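Lectin (Pleurotus ostreatus, PDB 6T0Q) probably binds galactose and N-acetylgalactosamine on glycans through calcium-containing, carbohydrate-binding beta-sandwich domains. Local coordinates at residues Q314-P317 / Q318-P322; V133-S136 / D137-E141; F339-A342 / P343-A346; V144-E147 / S148-T151. All coordinates share one frame; numbering follows the deposited sequence.

Interaction 1. Residues Q314-P317 / Q318-P322. With NAG (2-acetamido-2-deoxy-beta-D-glucopyranose), chain B.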
loop_
_atom_site.group_PDB
_atom_site.type_symbol
_atom_site.label_atom_id
_atom_site.label_comp_id
_atom_site.label_asym_id
_atom_site.label_seq_id
_atom_site.Cartn_x
_atom_site.Cartn_y
_atom_site.Cartn_z
ATOM N N GLN A 314 -6.363 -2.047 -24.087
ATOM C CA GLN A 314 -7.144 -1.623 -25.248
ATOM C C GLN A 314 -8.602 -2.059 -25.182
ATOM O O GLN A 314 -9.482 -1.330 -25.652
ATOM C CB GLN A 314 -6.502 -2.145 -26.541
ATOM C CG GLN A 314 -5.116 -1.567 -26.772
ATOM C CD GLN A 314 -4.451 -2.078 -28.031
ATOM O OE1 GLN A 314 -5.122 -2.428 -29.005
ATOM N NE2 GLN A 314 -3.120 -2.122 -28.017
ATOM N N THR A 315 -8.876 -3.242 -24.641
ATOM C CA THR A 315 -10.241 -3.678 -24.364
ATOM C C THR A 315 -10.460 -3.505 -22.868
ATOM O O THR A 315 -9.836 -4.196 -22.056
ATOM C CB THR A 315 -10.475 -5.128 -24.786
ATOM O OG1 THR A 315 -10.316 -5.253 -26.204
ATOM C CG2 THR A 315 -11.884 -5.566 -24.397
ATOM N N ILE A 316 -11.325 -2.571 -22.507
ATOM C CA ILE A 316 -11.500 -2.216 -21.106
ATOM C C ILE A 316 -12.322 -3.285 -20.400
ATOM O O ILE A 316 -13.457 -3.556 -20.809
ATOM C CB ILE A 316 -12.173 -0.850 -20.967
ATOM C CG1 ILE A 316 -11.348 0.233 -21.681
ATOM C CG2 ILE A 316 -12.356 -0.537 -19.502
ATOM C CD1 ILE A 316 -12.006 1.594 -21.643
ATOM N N PRO A 317 -11.811 -3.893 -19.337
ATOM C CA PRO A 317 -12.594 -4.888 -18.604
ATOM C C PRO A 317 -13.561 -4.234 -17.630
ATOM O O PRO A 317 -13.374 -3.099 -17.186
ATOM C CB PRO A 317 -11.524 -5.678 -17.846
ATOM C CG PRO A 317 -10.474 -4.637 -17.555
ATOM C CD PRO A 317 -10.465 -3.720 -18.765
ATOM N N GLN A 318 -14.596 -4.994 -17.281
ATOM C CA GLN A 318 -15.492 -4.569 -16.214
ATOM C C GLN A 318 -14.713 -4.432 -14.913
ATOM O O GLN A 318 -13.858 -5.261 -14.593
ATOM C CB GLN A 318 -16.638 -5.569 -16.053
ATOM C CG GLN A 318 -17.978 -4.911 -15.771
ATOM C CD GLN A 318 -18.407 -3.957 -16.876
ATOM O OE1 GLN A 318 -17.948 -4.051 -18.017
ATOM N NE2 GLN A 318 -19.296 -3.031 -16.539
ATOM N N GLY A 319 -14.978 -3.352 -14.179
ATOM C CA GLY A 319 -14.214 -3.088 -12.975
ATOM C C GLY A 319 -12.811 -2.560 -13.201
ATOM O O GLY A 319 -11.972 -2.653 -12.300
ATOM N N PHE A 320 -12.528 -1.992 -14.379
ATOM C CA PHE A 320 -11.203 -1.447 -14.656
ATOM C C PHE A 320 -10.797 -0.358 -13.667
ATOM O O PHE A 320 -9.599 -0.092 -13.521
ATOM C CB PHE A 320 -11.153 -0.860 -16.074
ATOM C CG PHE A 320 -11.925 0.425 -16.209
ATOM C CD1 PHE A 320 -13.300 0.408 -16.382
ATOM C CD2 PHE A 320 -11.282 1.652 -16.114
ATOM C CE1 PHE A 320 -14.019 1.587 -16.490
ATOM C CE2 PHE A 320 -11.997 2.839 -16.205
ATOM C CZ PHE A 320 -13.368 2.804 -16.400
ATOM N N GLN A 321 -11.761 0.290 -13.005
ATOM C CA GLN A 321 -11.464 1.405 -12.110
ATOM C C GLN A 321 -11.285 1.053 -10.625
ATOM O O GLN A 321 -10.790 1.913 -9.883
ATOM C CB GLN A 321 -12.545 2.490 -12.261
ATOM C CG GLN A 321 -13.923 2.201 -11.647
ATOM C CD GLN A 321 -14.845 1.413 -12.564
ATOM O OE1 GLN A 321 -14.468 0.380 -13.119
ATOM N NE2 GLN A 321 -16.067 1.907 -12.728
ATOM N N PRO A 322 -11.700 -0.120 -10.130
ATOM C CA PRO A 322 -11.422 -0.466 -8.733
ATOM C C PRO A 322 -9.939 -0.514 -8.425
ATOM O O PRO A 322 -9.111 -0.866 -9.285
ATOM C CB PRO A 322 -12.072 -1.848 -8.582
ATOM C CG PRO A 322 -13.339 -1.672 -9.284
ATOM C CD PRO A 322 -12.992 -0.745 -10.492
HETATM C C1 NAG B . -15.636 4.390 -21.562
HETATM C C2 NAG B . -16.751 3.396 -21.290
HETATM C C3 NAG B . -17.682 3.328 -22.486
HETATM C C4 NAG B . -18.269 4.703 -22.764
HETATM C C5 NAG B . -17.178 5.768 -22.908
HETATM C C6 NAG B . -17.746 7.167 -22.816
HETATM C C7 NAG B . -16.414 1.513 -19.763
HETATM C C8 NAG B . -15.836 0.141 -19.586
HETATM N N2 NAG B . -16.237 2.075 -20.963
HETATM O O3 NAG B . -18.727 2.404 -22.204
HETATM O O4 NAG B . -18.935 4.391 -23.924
HETATM O O5 NAG B . -16.201 5.681 -21.855
HETATM O O6 NAG B . -17.522 7.902 -24.008
HETATM O O7 NAG B . -17.011 2.091 -18.856
#
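The carbonyl oxygen of Pro-317 accepts a weak hydrogen bond from the backbone N of Phe-320, 3.1 Å long and bent to 129° at the hydrogen. It closes a type II beta turn from Pro-317 to Phe-320, with Gly-319 supplying the positive phi of the third position. The same oxygen lies near the plane of the phenylalanine ring, at its edge, 3.6 Å from Phe-320 CD1. The side chains add apolar packing. In Ile-316 a chi1 of -58° sets CG1 beside the backbone N and leaves CG2 opposite it; this methyl pushes against the start of the Phe-320 ring, CG2 to CD1 being 3.4 Å, and the two side chains meet at a slant. Pro-317 adds its ring from another direction, CD lying 4.0 Å from Phe-320 CB.

Ile-316 and Phe-320 belong to a glycan pocket, and the sugar reaches them with its acetamido group: the NAG methyl C8 is 3.5 Å from Ile-316 CG2, and its carbonyl O7 is 3.8 Å from Phe-320 CE1. Ser-215 and Asn-278, of the same pocket, touch Ile-316 from neighbouring strands, and Tyr-245 meets the Phe-320 ring edge-to-face. The turn thus offers the N-acetyl group an apolar patch, probably held by van der Waals packing.

Interaction 2. Residues V133-S136 / D137-E141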
loop_
_atom_site.group_PDB
_atom_site.type_symbol
_atom_site.label_atom_id
_atom_site.label_comp_id
_atom_site.label_asym_id
_atom_site.label_seq_id
_atom_site.Cartn_x
_atom_site.Cartn_y
_atom_site.Cartn_z
ATOM N N VAL A 133 -8.261 27.469 2.478
ATOM C CA VAL A 133 -8.293 26.291 3.342
ATOM C C VAL A 133 -9.555 25.495 3.040
ATOM O O VAL A 133 -10.654 26.053 3.011
ATOM C CB VAL A 133 -8.252 26.699 4.826
ATOM C CG1 VAL A 133 -8.513 25.485 5.731
ATOM C CG2 VAL A 133 -6.924 27.361 5.178
ATOM N N HIS A 134 -9.406 24.191 2.838
ATOM C CA HIS A 134 -10.541 23.290 2.679
ATOM C C HIS A 134 -10.766 22.537 3.981
ATOM O O HIS A 134 -9.810 22.038 4.583
ATOM C CB HIS A 134 -10.296 22.327 1.524
ATOM C CG HIS A 134 -10.015 23.031 0.238
ATOM N ND1 HIS A 134 -11.014 23.573 -0.542
ATOM C CD2 HIS A 134 -8.847 23.341 -0.373
ATOM C CE1 HIS A 134 -10.475 24.159 -1.596
ATOM N NE2 HIS A 134 -9.161 24.033 -1.517
ATOM N N PHE A 135 -12.024 22.478 4.418
ATOM C CA PHE A 135 -12.398 21.889 5.696
ATOM C C PHE A 135 -13.003 20.496 5.504
ATOM O O PHE A 135 -13.385 20.100 4.400
ATOM C CB PHE A 135 -13.381 22.805 6.430
ATOM C CG PHE A 135 -12.817 24.166 6.743
ATOM C CD1 PHE A 135 -11.892 24.328 7.767
ATOM C CD2 PHE A 135 -13.210 25.281 6.019
ATOM C CE1 PHE A 135 -11.367 25.572 8.061
ATOM C CE2 PHE A 135 -12.691 26.538 6.313
ATOM C CZ PHE A 135 -11.769 26.681 7.327
ATOM N N SER A 136 -13.092 19.753 6.611
ATOM C CA SER A 136 -13.536 18.361 6.561
ATOM C C SER A 136 -14.971 18.206 6.065
ATOM O O SER A 136 -15.326 17.130 5.571
ATOM C CB SER A 136 -13.400 17.725 7.947
ATOM O OG SER A 136 -14.024 18.532 8.928
ATOM N N ASP A 137 -15.796 19.248 6.152
ATOM C CA ASP A 137 -17.192 19.152 5.740
ATOM C C ASP A 137 -17.424 19.611 4.307
ATOM O O ASP A 137 -18.577 19.728 3.886
ATOM C CB ASP A 137 -18.094 19.949 6.697
ATOM C CG ASP A 137 -17.803 21.451 6.683
ATOM O OD1 ASP A 137 -16.868 21.892 5.978
ATOM O OD2 ASP A 137 -18.514 22.195 7.388
ATOM N N GLY A 138 -16.367 19.861 3.541
ATOM C CA GLY A 138 -16.550 20.292 2.173
ATOM C C GLY A 138 -16.639 21.791 1.978
ATOM O O GLY A 138 -16.698 22.242 0.830
ATOM N N THR A 139 -16.648 22.578 3.047
ATOM C CA THR A 139 -16.589 24.024 2.885
ATOM C C THR A 139 -15.131 24.481 2.763
ATOM O O THR A 139 -14.191 23.704 2.931
ATOM C CB THR A 139 -17.279 24.729 4.051
ATOM O OG1 THR A 139 -16.562 24.472 5.265
ATOM C CG2 THR A 139 -18.734 24.240 4.205
ATOM N N SER A 140 -14.950 25.765 2.463
ATOM C CA SER A 140 -13.616 26.336 2.333
ATOM C C SER A 140 -13.661 27.806 2.728
ATOM O O SER A 140 -14.730 28.422 2.762
ATOM C CB SER A 140 -13.089 26.174 0.907
ATOM O OG SER A 140 -13.966 26.807 -0.001
ATOM N N GLU A 141 -12.489 28.363 3.042
ATOM C CA GLU A 141 -12.390 29.773 3.414
ATOM C C GLU A 141 -10.996 30.290 3.084
ATOM O O GLU A 141 -10.002 29.584 3.291
ATOM C CB GLU A 141 -12.683 29.997 4.906
ATOM C CG GLU A 141 -12.486 31.456 5.363
ATOM C CD GLU A 141 -12.922 31.694 6.807
ATOM O OE1 GLU A 141 -13.495 30.766 7.418
ATOM O OE2 GLU A 141 -12.691 32.810 7.322
HETATM O O HOH W 1 -13.467 21.089 1.792
#
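Phe-135 and Thr-139 face each other at the end of a 3:5 beta hairpin, where strand 126-135 turns back into strand 140-144 through a type I turn from Phe-135 to Gly-138 with a G1 bulge at Gly-138. The Phe-135 side chain runs back along the hairpin. Its CB lies 3.6 Å from Asp-137 OD1; further out, CD2 passes 3.5 Å from Thr-139 OG1, and CE2 reaches Glu-141 CB, which sits at the ring edge in its plane. Val-133 CG1 covers one face toward the rim. A chi1 of -61°, with CG opposite the carbonyl carbon, sends the ring along this path, and Lys-65 adds a cation-pi contact.

Asp-137 braces the loop through OD1, which takes two bonds from Thr-139. The backbone N comes from above the carboxylate plane at 3.0 Å from OD1, making an Asx turn, while the hydroxyl OG1 donates to the syn lone pair of OD1 over 2.7 Å. Thr-139 OG1 is also bonded to Lys-65, whose ammonium would help to balance the carboxylate. Paired N-H···O bonds join Val-133 and Glu-141, and His-134 and Ser-140 form the non-hydrogen-bonded pair beside them; Ser-140 OG is turned to Gln-26. Phe-135 N donates almost straight (173°) to Thr-139 O, and Gly-138 N to Phe-135 O. One water donates to both of these carbonyl oxygens, 2.8 Å from Phe-135 O and 2.9 Å from Thr-139 O.

Interaction 3. Residues F339-A342 / P343-A346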
loop_
_atom_site.group_PDB
_atom_site.type_symbol
_atom_site.label_atom_id
_atom_site.label_comp_id
_atom_site.label_asym_id
_atom_site.label_seq_id
_atom_site.Cartn_x
_atom_site.Cartn_y
_atom_site.Cartn_z
ATOM N N PHE A 339 4.167 17.218 -23.422
ATOM C CA PHE A 339 3.239 18.332 -23.599
ATOM C C PHE A 339 3.871 19.394 -24.480
ATOM O O PHE A 339 5.022 19.781 -24.270
ATOM C CB PHE A 339 2.846 18.959 -22.262
ATOM C CG PHE A 339 1.954 20.161 -22.422
ATOM C CD1 PHE A 339 0.660 20.010 -22.908
ATOM C CD2 PHE A 339 2.416 21.439 -22.138
ATOM C CE1 PHE A 339 -0.174 21.112 -23.082
ATOM C CE2 PHE A 339 1.587 22.548 -22.302
ATOM C CZ PHE A 339 0.291 22.381 -22.779
ATOM N N GLY A 340 3.118 19.849 -25.487
ATOM C CA GLY A 340 3.594 20.825 -26.457
ATOM C C GLY A 340 3.623 20.309 -27.885
ATOM O O GLY A 340 3.516 21.102 -28.824
ATOM N N VAL A 341 3.786 18.992 -28.070
ATOM C CA VAL A 341 3.879 18.447 -29.420
ATOM C C VAL A 341 2.611 18.733 -30.219
ATOM O O VAL A 341 1.499 18.815 -29.676
ATOM C CB VAL A 341 4.142 16.929 -29.406
ATOM C CG1 VAL A 341 5.531 16.626 -28.868
ATOM C CG2 VAL A 341 3.050 16.212 -28.592
ATOM N N ALA A 342 2.791 18.880 -31.531
ATOM C CA ALA A 342 1.691 18.792 -32.478
ATOM C C ALA A 342 0.976 17.448 -32.315
ATOM O O ALA A 342 1.593 16.451 -31.927
ATOM C CB ALA A 342 2.224 18.935 -33.908
ATOM N N PRO A 343 -0.328 17.384 -32.611
ATOM C CA PRO A 343 -1.145 18.479 -33.143
ATOM C C PRO A 343 -1.736 19.386 -32.071
ATOM O O PRO A 343 -2.275 20.424 -32.431
ATOM C CB PRO A 343 -2.263 17.738 -33.887
ATOM C CG PRO A 343 -2.458 16.500 -33.052
ATOM C CD PRO A 343 -1.063 16.102 -32.621
ATOM N N TRP A 344 -1.624 19.025 -30.786
ATOM C CA TRP A 344 -2.306 19.807 -29.756
ATOM C C TRP A 344 -1.559 21.089 -29.400
ATOM O O TRP A 344 -2.195 22.085 -29.039
ATOM C CB TRP A 344 -2.522 18.948 -28.513
ATOM C CG TRP A 344 -3.149 17.630 -28.888
ATOM C CD1 TRP A 344 -4.433 17.426 -29.307
ATOM C CD2 TRP A 344 -2.507 16.350 -28.920
ATOM N NE1 TRP A 344 -4.636 16.093 -29.584
ATOM C CE2 TRP A 344 -3.472 15.409 -29.351
ATOM C CE3 TRP A 344 -1.213 15.904 -28.620
ATOM C CZ2 TRP A 344 -3.183 14.048 -29.488
ATOM C CZ3 TRP A 344 -0.930 14.545 -28.746
ATOM C CH2 TRP A 344 -1.914 13.633 -29.173
ATOM N N GLY A 345 -0.234 21.096 -29.489
ATOM C CA GLY A 345 0.473 22.330 -29.183
ATOM C C GLY A 345 0.533 22.622 -27.687
ATOM O O GLY A 345 0.185 21.801 -26.835
ATOM N N ALA A 346 0.974 23.839 -27.378
ATOM C CA ALA A 346 1.208 24.249 -25.997
ATOM C C ALA A 346 0.147 25.199 -25.454
ATOM O O ALA A 346 0.295 25.683 -24.326
ATOM C CB ALA A 346 2.595 24.905 -25.874
HETATM O O HOH W 2 0.813 19.166 -26.853
#
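Gly-345 closes an alpha-turn onto Val-341 through a backbone bond, its N 2.9 Å from Val-341 O. This five-residue turn follows strand 331-338 and contains a cis-proline, the peptide bond between Ala-342 and Pro-343 being cis. The donor stands 45° out of the carbonyl plane of Val-341. Further back along the loop, Gly-345 CA makes a CA-H···O contact with Gly-340 O at 3.3 Å; having glycine on both sides probably lets the backbones come this close.

At the turn, Ala-342 packs its methyl CB 3.5 Å from Pro-343 CA, a tight fit imposed by the cis link. The Pro-343 ring in turn places CD over the centre of one face of the Trp-344 indole. That indole stacks on Trp-200 and donates from NE1 to Asp-239, a calcium ligand, so the turn borders the second calcium site.

At the other end, the Phe-339 ring, swung out with CG opposite the backbone N (chi1 177°), brings CZ to 3.6 Å from Ala-346 O. Between these ends a water accepts from Gly-340 N and donates to Val-341 O and, at 2.7 Å, to Gly-345 O.

Interaction 4. Residues V144-E147 / S148-T151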
loop_
_atom_site.group_PDB
_atom_site.type_symbol
_atom_site.label_atom_id
_atom_site.label_comp_id
_atom_site.label_asym_id
_atom_site.label_seq_id
_atom_site.Cartn_x
_atom_site.Cartn_y
_atom_site.Cartn_z
ATOM N N VAL A 144 -5.694 35.683 4.139
ATOM C CA VAL A 144 -4.765 36.510 3.375
ATOM C C VAL A 144 -3.683 37.076 4.285
ATOM O O VAL A 144 -3.833 37.150 5.504
ATOM C CB VAL A 144 -5.483 37.669 2.644
ATOM C CG1 VAL A 144 -6.513 37.125 1.658
ATOM C CG2 VAL A 144 -6.151 38.616 3.661
ATOM N N THR A 145 -2.578 37.483 3.666
ATOM C CA THR A 145 -1.637 38.380 4.324
ATOM C C THR A 145 -2.309 39.731 4.563
ATOM O O THR A 145 -2.944 40.282 3.657
ATOM C CB THR A 145 -0.390 38.567 3.454
ATOM O OG1 THR A 145 -0.797 38.751 2.093
ATOM C CG2 THR A 145 0.527 37.349 3.541
ATOM N N ASP A 146 -2.170 40.262 5.776
ATOM C CA ASP A 146 -2.658 41.605 6.086
ATOM C C ASP A 146 -2.011 42.069 7.392
ATOM O O ASP A 146 -1.050 41.459 7.877
ATOM C CB ASP A 146 -4.196 41.638 6.144
ATOM C CG ASP A 146 -4.782 40.734 7.226
ATOM O OD1 ASP A 146 -4.068 40.298 8.158
ATOM O OD2 ASP A 146 -5.999 40.464 7.133
ATOM N N GLU A 147 -2.552 43.151 7.969
ATOM C CA GLU A 147 -1.974 43.747 9.169
ATOM C C GLU A 147 -2.142 42.879 10.412
ATOM O O GLU A 147 -1.591 43.228 11.464
ATOM C CB GLU A 147 -2.586 45.139 9.423
ATOM C CG GLU A 147 -4.035 45.138 9.941
ATOM C CD GLU A 147 -5.068 44.861 8.850
ATOM O OE1 GLU A 147 -4.681 44.634 7.682
ATOM O OE2 GLU A 147 -6.279 44.866 9.163
ATOM N N SER A 148 -2.871 41.763 10.332
ATOM C CA SER A 148 -2.928 40.861 11.479
ATOM C C SER A 148 -1.724 39.927 11.545
ATOM O O SER A 148 -1.546 39.244 12.553
ATOM C CB SER A 148 -4.227 40.038 11.464
ATOM O OG SER A 148 -4.241 39.120 10.379
ATOM N N TRP A 149 -0.895 39.881 10.504
ATOM C CA TRP A 149 0.330 39.099 10.563
ATOM C C TRP A 149 1.355 39.813 11.440
ATOM O O TRP A 149 1.325 41.037 11.586
ATOM C CB TRP A 149 0.885 38.881 9.151
ATOM C CG TRP A 149 0.074 37.886 8.350
ATOM C CD1 TRP A 149 -1.277 37.905 8.135
ATOM C CD2 TRP A 149 0.571 36.722 7.672
ATOM N NE1 TRP A 149 -1.651 36.825 7.367
ATOM C CE2 TRP A 149 -0.536 36.082 7.070
ATOM C CE3 TRP A 149 1.842 36.146 7.535
ATOM C CZ2 TRP A 149 -0.410 34.903 6.329
ATOM C CZ3 TRP A 149 1.968 34.968 6.796
ATOM C CH2 TRP A 149 0.850 34.368 6.197
ATOM N N LYS A 150 2.255 39.037 12.041
ATOM C CA LYS A 150 3.344 39.588 12.836
ATOM C C LYS A 150 4.631 39.623 12.018
ATOM O O LYS A 150 4.847 38.792 11.133
ATOM C CB LYS A 150 3.561 38.766 14.114
ATOM C CG LYS A 150 2.406 38.857 15.129
ATOM C CD LYS A 150 1.995 40.308 15.365
ATOM C CE LYS A 150 1.150 40.469 16.647
ATOM N NZ LYS A 150 1.914 40.164 17.902
ATOM N N THR A 151 5.490 40.594 12.326
ATOM C CA THR A 151 6.773 40.721 11.653
ATOM C C THR A 151 7.813 41.209 12.655
ATOM O O THR A 151 7.526 41.382 13.845
ATOM C CB THR A 151 6.672 41.669 10.445
ATOM O OG1 THR A 151 7.889 41.623 9.690
ATOM C CG2 THR A 151 6.433 43.096 10.894
#
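One carboxylate oxygen of Asp-146, OD1, takes two bonds from Ser-148. Asp-146 CG lies between its backbone N and carbonyl carbon (chi1 61°), which folds the carboxylate forward over the turn. There OD1 receives the Ser-148 hydroxyl OG on its syn lone pair at a short 2.5 Å, and Ser-148 N, from above the carboxylate plane, at 2.9 Å, the latter making an Asx turn. The serine uses a like torsion, chi1 68°, which curls OG back to the aspartate; Lys-57 also bonds this hydroxyl, and its charge probably strengthens the grip. In the backbone, Trp-149 N donates to Asp-146 O over 3.1 Å, closing a type I turn from Asp-146 to Trp-149.

Trp-149 doubles back along the chain. Its indole NE1 donates to Val-144 O over 2.9 Å along a bent path (137°), the oxygen lying somewhat out of the ring plane. Thr-145 lies across one face: its CA makes a CH-pi contact with the five-membered ring, and its methyl CG2 rests 3.8 Å from Trp-149 CZ2 nearer the rim.

The turn links strand 140-144 to the short, weakly bonded strand about 150-151. Trp-149 packs on Phe-55 and Lys-57 of strand 51-60, Ile-36 of strand 34-37 and Ile-131 of strand 126-135, while Thr-145 OG1 bonds to the backbone O of Lys-34 and N of Ala-129.

All four contacts are local and follow in series, so none crosses or encloses another. Interaction 2 comes first, closing the hairpin between strands 126-135 and 140-144; interaction 4 follows at the far end of strand 140-144 and leads into strand 150-151, the edge of another sheet. Their centres are about 22 Å apart. Much later, interaction 1 shapes the loop between strands 311-313 and 331-338 beside a sugar, and interaction 3 turns the chain after strand 331-338, next to the second calcium site. These last two centres are about 28 Å apart. Interactions 1 and 4 lie on opposite sides of the chain's centre, about 51 Å between centres.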